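Local coordinates for ammonium transporter (Kuenenia stuttgartiensis, PDB 6EU6), which probably senses ammonium at the membrane through a transporter-like domain and signals it to a histidine kinase, at residues A[134-139]-A[171-176]; A[141-146]-A[167-172]. All coordinates share one frame; numbering follows the deposited sequence.

Contact 1 (A[134-139]-A[171-176])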
loop_
_atom_site.group_PDB
_atom_site.type_symbol
_atom_site.label_atom_id
_atom_site.label_comp_id
_atom_site.label_asym_id
_atom_site.label_seq_id
_atom_site.Cartn_x
_atom_site.Cartn_y
_atom_site.Cartn_z
ATOM N N ILE A 134 -20.061 -17.298 14.330
ATOM C CA ILE A 134 -20.424 -18.739 14.354
ATOM C C ILE A 134 -19.604 -19.621 13.422
ATOM O O ILE A 134 -18.750 -20.400 13.868
ATOM C CB ILE A 134 -21.946 -18.909 14.107
ATOM C CG1 ILE A 134 -22.659 -18.363 15.367
ATOM C CG2 ILE A 134 -22.319 -20.388 13.993
ATOM C CD1 ILE A 134 -23.939 -17.757 15.067
ATOM N N ILE A 135 -19.828 -19.475 12.140
ATOM C CA ILE A 135 -19.233 -20.409 11.151
ATOM C C ILE A 135 -17.720 -20.393 11.234
ATOM O O ILE A 135 -17.077 -21.442 11.455
ATOM C CB ILE A 135 -19.719 -20.120 9.709
ATOM C CG1 ILE A 135 -21.244 -20.266 9.633
ATOM C CG2 ILE A 135 -19.018 -20.985 8.688
ATOM C CD1 ILE A 135 -21.793 -19.930 8.276
ATOM N N TYR A 136 -17.132 -19.190 11.061
ATOM C CA TYR A 136 -15.648 -19.116 10.971
ATOM C C TYR A 136 -14.923 -19.516 12.260
ATOM O O TYR A 136 -13.988 -20.352 12.230
ATOM C CB TYR A 136 -15.223 -17.700 10.464
ATOM C CG TYR A 136 -13.778 -17.496 10.493
ATOM C CD1 TYR A 136 -12.976 -18.046 9.524
ATOM C CD2 TYR A 136 -13.182 -16.821 11.555
ATOM C CE1 TYR A 136 -11.607 -17.913 9.584
ATOM C CE2 TYR A 136 -11.787 -16.687 11.655
ATOM C CZ TYR A 136 -10.994 -17.217 10.636
ATOM O OH TYR A 136 -9.606 -17.056 10.663
ATOM N N PRO A 137 -15.262 -18.888 13.385
ATOM C CA PRO A 137 -14.467 -19.209 14.541
ATOM C C PRO A 137 -14.677 -20.669 15.120
ATOM O O PRO A 137 -13.761 -21.220 15.691
ATOM C CB PRO A 137 -14.920 -18.174 15.594
ATOM C CG PRO A 137 -16.332 -17.865 15.219
ATOM C CD PRO A 137 -16.390 -17.994 13.691
ATOM N N ILE A 138 -15.841 -21.264 14.929
ATOM C CA ILE A 138 -16.034 -22.650 15.411
ATOM C C ILE A 138 -15.252 -23.653 14.558
ATOM O O ILE A 138 -14.481 -24.438 15.091
ATOM C CB ILE A 138 -17.536 -23.009 15.492
ATOM C CG1 ILE A 138 -18.161 -22.205 16.619
ATOM C CG2 ILE A 138 -17.706 -24.515 15.736
ATOM C CD1 ILE A 138 -19.684 -22.140 16.610
ATOM N N PHE A 139 -15.372 -23.570 13.237
ATOM C CA PHE A 139 -14.422 -24.323 12.376
ATOM C C PHE A 139 -12.973 -24.011 12.671
ATOM O O PHE A 139 -12.135 -24.900 12.707
ATOM C CB PHE A 139 -14.709 -24.197 10.863
ATOM C CG PHE A 139 -13.880 -25.128 10.027
ATOM C CD1 PHE A 139 -12.590 -24.758 9.602
ATOM C CD2 PHE A 139 -14.322 -26.411 9.716
ATOM C CE1 PHE A 139 -11.789 -25.657 8.864
ATOM C CE2 PHE A 139 -13.507 -27.322 8.986
ATOM C CZ PHE A 139 -12.254 -26.922 8.549
ATOM N N HIS A 171 -10.345 -19.360 3.418
ATOM C CA HIS A 171 -10.782 -19.160 2.087
ATOM C C HIS A 171 -11.935 -20.088 1.728
ATOM O O HIS A 171 -12.962 -19.653 1.258
ATOM C CB HIS A 171 -9.539 -19.309 1.204
ATOM C CG HIS A 171 -8.611 -18.138 1.375
ATOM N ND1 HIS A 171 -8.942 -16.862 0.983
ATOM C CD2 HIS A 171 -7.372 -18.059 1.897
ATOM C CE1 HIS A 171 -7.949 -16.047 1.255
ATOM N NE2 HIS A 171 -7.002 -16.739 1.851
ATOM N N SER A 172 -11.778 -21.394 1.909
ATOM C CA SER A 172 -12.938 -22.298 1.602
ATOM C C SER A 172 -14.127 -22.007 2.476
ATOM O O SER A 172 -15.288 -21.922 1.995
ATOM C CB SER A 172 -12.554 -23.768 1.634
ATOM O OG SER A 172 -11.631 -24.011 0.591
ATOM N N ILE A 173 -13.882 -21.783 3.752
ATOM C CA ILE A 173 -14.992 -21.449 4.639
ATOM C C ILE A 173 -15.761 -20.231 4.166
ATOM O O ILE A 173 -16.989 -20.242 4.078
ATOM C CB ILE A 173 -14.453 -21.236 6.071
ATOM C CG1 ILE A 173 -14.076 -22.610 6.671
ATOM C CG2 ILE A 173 -15.483 -20.516 6.956
ATOM C CD1 ILE A 173 -15.268 -23.471 7.154
ATOM N N GLY A 174 -15.049 -19.134 3.896
ATOM C CA GLY A 174 -15.696 -17.963 3.350
ATOM C C GLY A 174 -16.330 -18.190 1.987
ATOM O O GLY A 174 -17.411 -17.663 1.725
ATOM N N GLY A 175 -15.681 -19.001 1.131
ATOM C CA GLY A 175 -16.149 -19.225 -0.224
ATOM C C GLY A 175 -17.466 -20.065 -0.240
ATOM O O GLY A 175 -18.349 -19.777 -1.028
ATOM N N TRP A 176 -17.576 -21.080 0.624
ATOM C CA TRP A 176 -18.801 -21.907 0.710
ATOM C C TRP A 176 -19.978 -21.133 1.325
ATOM O O TRP A 176 -21.139 -21.280 0.904
ATOM C CB TRP A 176 -18.533 -23.225 1.490
ATOM C CG TRP A 176 -17.463 -24.084 0.903
ATOM C CD1 TRP A 176 -16.511 -24.775 1.597
ATOM C CD2 TRP A 176 -17.176 -24.316 -0.483
ATOM N NE1 TRP A 176 -15.675 -25.407 0.743
ATOM C CE2 TRP A 176 -16.069 -25.193 -0.531
ATOM C CE3 TRP A 176 -17.788 -23.955 -1.685
ATOM C CZ2 TRP A 176 -15.518 -25.627 -1.710
ATOM C CZ3 TRP A 176 -17.247 -24.418 -2.861
ATOM C CH2 TRP A 176 -16.119 -25.224 -2.861
#
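Ile173 presents both of its branches to helix 121-144, and all the side-chain contact here is apolar. One piece is a CH-pi contact: CD1 of Ile173 sits over one face of the Phe139 ring, 4.0 Å from its centroid and 27° off the normal. It lies displaced toward the root of the ring, with Phe139 CG 3.6 Å from Ile173 CD1. A folded chain makes this possible, since a chi2 of -77° turns CD1 out of the extended form. The other branch makes the remaining apolar contacts. Ile173 CG2 meets Ile135 CG2 methyl to methyl at 4.0 Å, and the same Ile173 CG2 reaches the edge of the Tyr136 ring, near its plane, 4.4 Å from Tyr136 CD1. Cutting Phe139 back to an alanine would probably leave the CD1 methyl of Ile173 without its aromatic cover and open a gap between the two helices.

The backbones stand well apart, with segment axes 10.2 Å from each other and running nearly antiparallel at 154°. Within 134-139 the helix is kinked at Pro137, whose N has no bond to the preceding turn. No hydrogen bond spans the two segments; instead a third helix, 353-385, is bonded to both, Trp370 NE1 to Ile135 O and Ser371 OG to Ile173 O. With every touching residue buried and no polar atom of either side engaged across it, the contact depends on shape and dispersion, as suits the interior of a membrane-helix bundle.

Contact 2 (A[141-146]-A[167-172])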
loop_
_atom_site.group_PDB
_atom_site.type_symbol
_atom_site.label_atom_id
_atom_site.label_comp_id
_atom_site.label_asym_id
_atom_site.label_seq_id
_atom_site.Cartn_x
_atom_site.Cartn_y
_atom_site.Cartn_z
ATOM N N HIS A 141 -11.720 -23.239 15.499
ATOM C CA HIS A 141 -11.368 -23.977 16.732
ATOM C C HIS A 141 -11.008 -25.436 16.365
ATOM O O HIS A 141 -9.978 -25.969 16.792
ATOM C CB HIS A 141 -12.500 -23.959 17.723
ATOM C CG HIS A 141 -12.119 -24.522 19.047
ATOM N ND1 HIS A 141 -11.388 -23.804 19.967
ATOM C CD2 HIS A 141 -12.326 -25.752 19.595
ATOM C CE1 HIS A 141 -11.194 -24.546 21.047
ATOM N NE2 HIS A 141 -11.758 -25.727 20.847
ATOM N N TRP A 142 -11.812 -26.028 15.498
ATOM C CA TRP A 142 -11.599 -27.436 15.134
ATOM C C TRP A 142 -10.234 -27.641 14.541
ATOM O O TRP A 142 -9.584 -28.669 14.816
ATOM C CB TRP A 142 -12.676 -27.933 14.197
ATOM C CG TRP A 142 -14.044 -27.839 14.739
ATOM C CD1 TRP A 142 -14.403 -27.558 16.046
ATOM C CD2 TRP A 142 -15.260 -27.977 14.016
ATOM N NE1 TRP A 142 -15.784 -27.495 16.147
ATOM C CE2 TRP A 142 -16.313 -27.771 14.913
ATOM C CE3 TRP A 142 -15.565 -28.237 12.687
ATOM C CZ2 TRP A 142 -17.634 -27.806 14.515
ATOM C CZ3 TRP A 142 -16.854 -28.292 12.325
ATOM C CH2 TRP A 142 -17.866 -28.066 13.216
ATOM N N ALA A 143 -9.823 -26.670 13.700
ATOM C CA ALA A 143 -8.587 -26.776 12.862
ATOM C C ALA A 143 -7.384 -26.215 13.535
ATOM O O ALA A 143 -6.274 -26.758 13.465
ATOM C CB ALA A 143 -8.826 -26.084 11.510
ATOM N N TRP A 144 -7.605 -25.159 14.321
ATOM C CA TRP A 144 -6.510 -24.397 14.872
ATOM C C TRP A 144 -6.633 -24.130 16.385
ATOM O O TRP A 144 -5.912 -23.310 16.892
ATOM C CB TRP A 144 -6.496 -23.001 14.178
ATOM C CG TRP A 144 -6.018 -22.966 12.738
ATOM C CD1 TRP A 144 -5.445 -23.970 12.014
ATOM C CD2 TRP A 144 -6.078 -21.838 11.875
ATOM N NE1 TRP A 144 -5.149 -23.537 10.714
ATOM C CE2 TRP A 144 -5.505 -22.219 10.629
ATOM C CE3 TRP A 144 -6.536 -20.531 12.041
ATOM C CZ2 TRP A 144 -5.385 -21.349 9.578
ATOM C CZ3 TRP A 144 -6.404 -19.638 10.999
ATOM C CH2 TRP A 144 -5.857 -20.069 9.747
ATOM N N GLY A 145 -7.577 -24.747 17.094
ATOM C CA GLY A 145 -7.783 -24.440 18.474
ATOM C C GLY A 145 -6.648 -24.860 19.410
ATOM O O GLY A 145 -6.625 -24.517 20.593
ATOM N N ASN A 146 -5.636 -25.505 18.866
ATOM C CA ASN A 146 -4.429 -25.750 19.658
ATOM C C ASN A 146 -3.490 -24.566 19.752
ATOM O O ASN A 146 -2.479 -24.668 20.397
ATOM C CB ASN A 146 -3.633 -26.914 19.059
ATOM C CG ASN A 146 -3.101 -26.617 17.649
ATOM O OD1 ASN A 146 -3.779 -26.149 16.777
ATOM N ND2 ASN A 146 -1.929 -26.957 17.443
ATOM N N ALA A 167 -6.081 -21.934 3.863
ATOM C CA ALA A 167 -6.718 -22.240 2.607
ATOM C C ALA A 167 -8.189 -22.705 2.794
ATOM O O ALA A 167 -9.101 -22.316 2.027
ATOM C CB ALA A 167 -5.931 -23.300 1.847
ATOM N N THR A 168 -8.380 -23.539 3.813
ATOM C CA THR A 168 -9.678 -24.010 4.212
ATOM C C THR A 168 -10.269 -23.078 5.283
ATOM O O THR A 168 -11.382 -22.593 5.134
ATOM C CB THR A 168 -9.610 -25.488 4.732
ATOM O OG1 THR A 168 -9.287 -26.364 3.633
ATOM C CG2 THR A 168 -10.930 -25.896 5.228
ATOM N N VAL A 169 -9.517 -22.804 6.317
ATOM C CA VAL A 169 -10.050 -22.115 7.498
ATOM C C VAL A 169 -10.568 -20.702 7.128
ATOM O O VAL A 169 -11.644 -20.285 7.581
ATOM C CB VAL A 169 -8.983 -22.035 8.574
ATOM C CG1 VAL A 169 -9.465 -21.189 9.792
ATOM C CG2 VAL A 169 -8.684 -23.429 9.094
ATOM N N VAL A 170 -9.822 -19.992 6.286
ATOM C CA VAL A 170 -10.246 -18.700 5.774
ATOM C C VAL A 170 -11.004 -18.831 4.443
ATOM O O VAL A 170 -12.146 -18.417 4.306
ATOM C CB VAL A 170 -9.038 -17.749 5.680
ATOM C CG1 VAL A 170 -9.442 -16.401 5.041
ATOM C CG2 VAL A 170 -8.514 -17.464 7.112
ATOM N N HIS A 171 -10.345 -19.360 3.418
ATOM C CA HIS A 171 -10.782 -19.160 2.087
ATOM C C HIS A 171 -11.935 -20.088 1.728
ATOM O O HIS A 171 -12.962 -19.653 1.258
ATOM C CB HIS A 171 -9.539 -19.309 1.204
ATOM C CG HIS A 171 -8.611 -18.138 1.375
ATOM N ND1 HIS A 171 -8.942 -16.862 0.983
ATOM C CD2 HIS A 171 -7.372 -18.059 1.897
ATOM C CE1 HIS A 171 -7.949 -16.047 1.255
ATOM N NE2 HIS A 171 -7.002 -16.739 1.851
ATOM N N SER A 172 -11.778 -21.394 1.909
ATOM C CA SER A 172 -12.938 -22.298 1.602
ATOM C C SER A 172 -14.127 -22.007 2.476
ATOM O O SER A 172 -15.288 -21.922 1.995
ATOM C CB SER A 172 -12.554 -23.768 1.634
ATOM O OG SER A 172 -11.631 -24.011 0.591
#
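Val169 lies flat against the Trp144 indole, both of its methyls on one face. CG1 is over the six-membered ring, 3.7 Å from the centroid and only 12° off the normal, a well-centred CH-pi contact. CG2 is shifted toward the rim, 3.7 Å from Trp144 CE2, and doubles as the partner of Ala143, whose CB is 3.6 Å from Val169 CG2. The valine thus fills the angle between the alanine methyl and the indole plane. The valine's chi1 of 175° sets CG1 anti to the backbone N and leaves CG2 beside that N, which spreads the two methyls over indole and alanine.

The contact joins the C-terminal part of helix 121-144 to the first turns of helix 167-185 in the ammonium transporter fold. Two residues beyond Val169 is His171, whose ND1 is hydrogen-bonded to His326 ND1, consistent with the twin-histidine pair that lines the pore in this family.

Further out, Asp163 positions both sides. Its backbone O accepts the indole NE1 of Trp144 and so helps fix the rotation of the ring, while its carboxylate receives the N-H groups of Ala167, Thr168 and Val169 at the start of the helix. The same residues open a wider pi-type turn, 167-172, closed by Ser172 N to Ala167 O at 2.8 Å. Phe103 of helix 93-114 touches both Trp144 and Val170.

Overall arrangement
Going from the N terminus, the chain runs along helix 121-144 through 134-139 and then 141-146, crosses the connection that holds the short helix 155-158, and returns along helix 167-185. Contact 2 closes the inner loop, with 20 residues between its segments, and contact 1 the outer one, with 31. The two are therefore nested, their centres 8 Å apart, and they overlap on the returning helix at His171 and Ser172. Together they pair one helix with the other over successive turns of an antiparallel hairpin. Ile173 N to Thr168 O, a probable hydrogen bond at 3.0 Å, links them along the second helix.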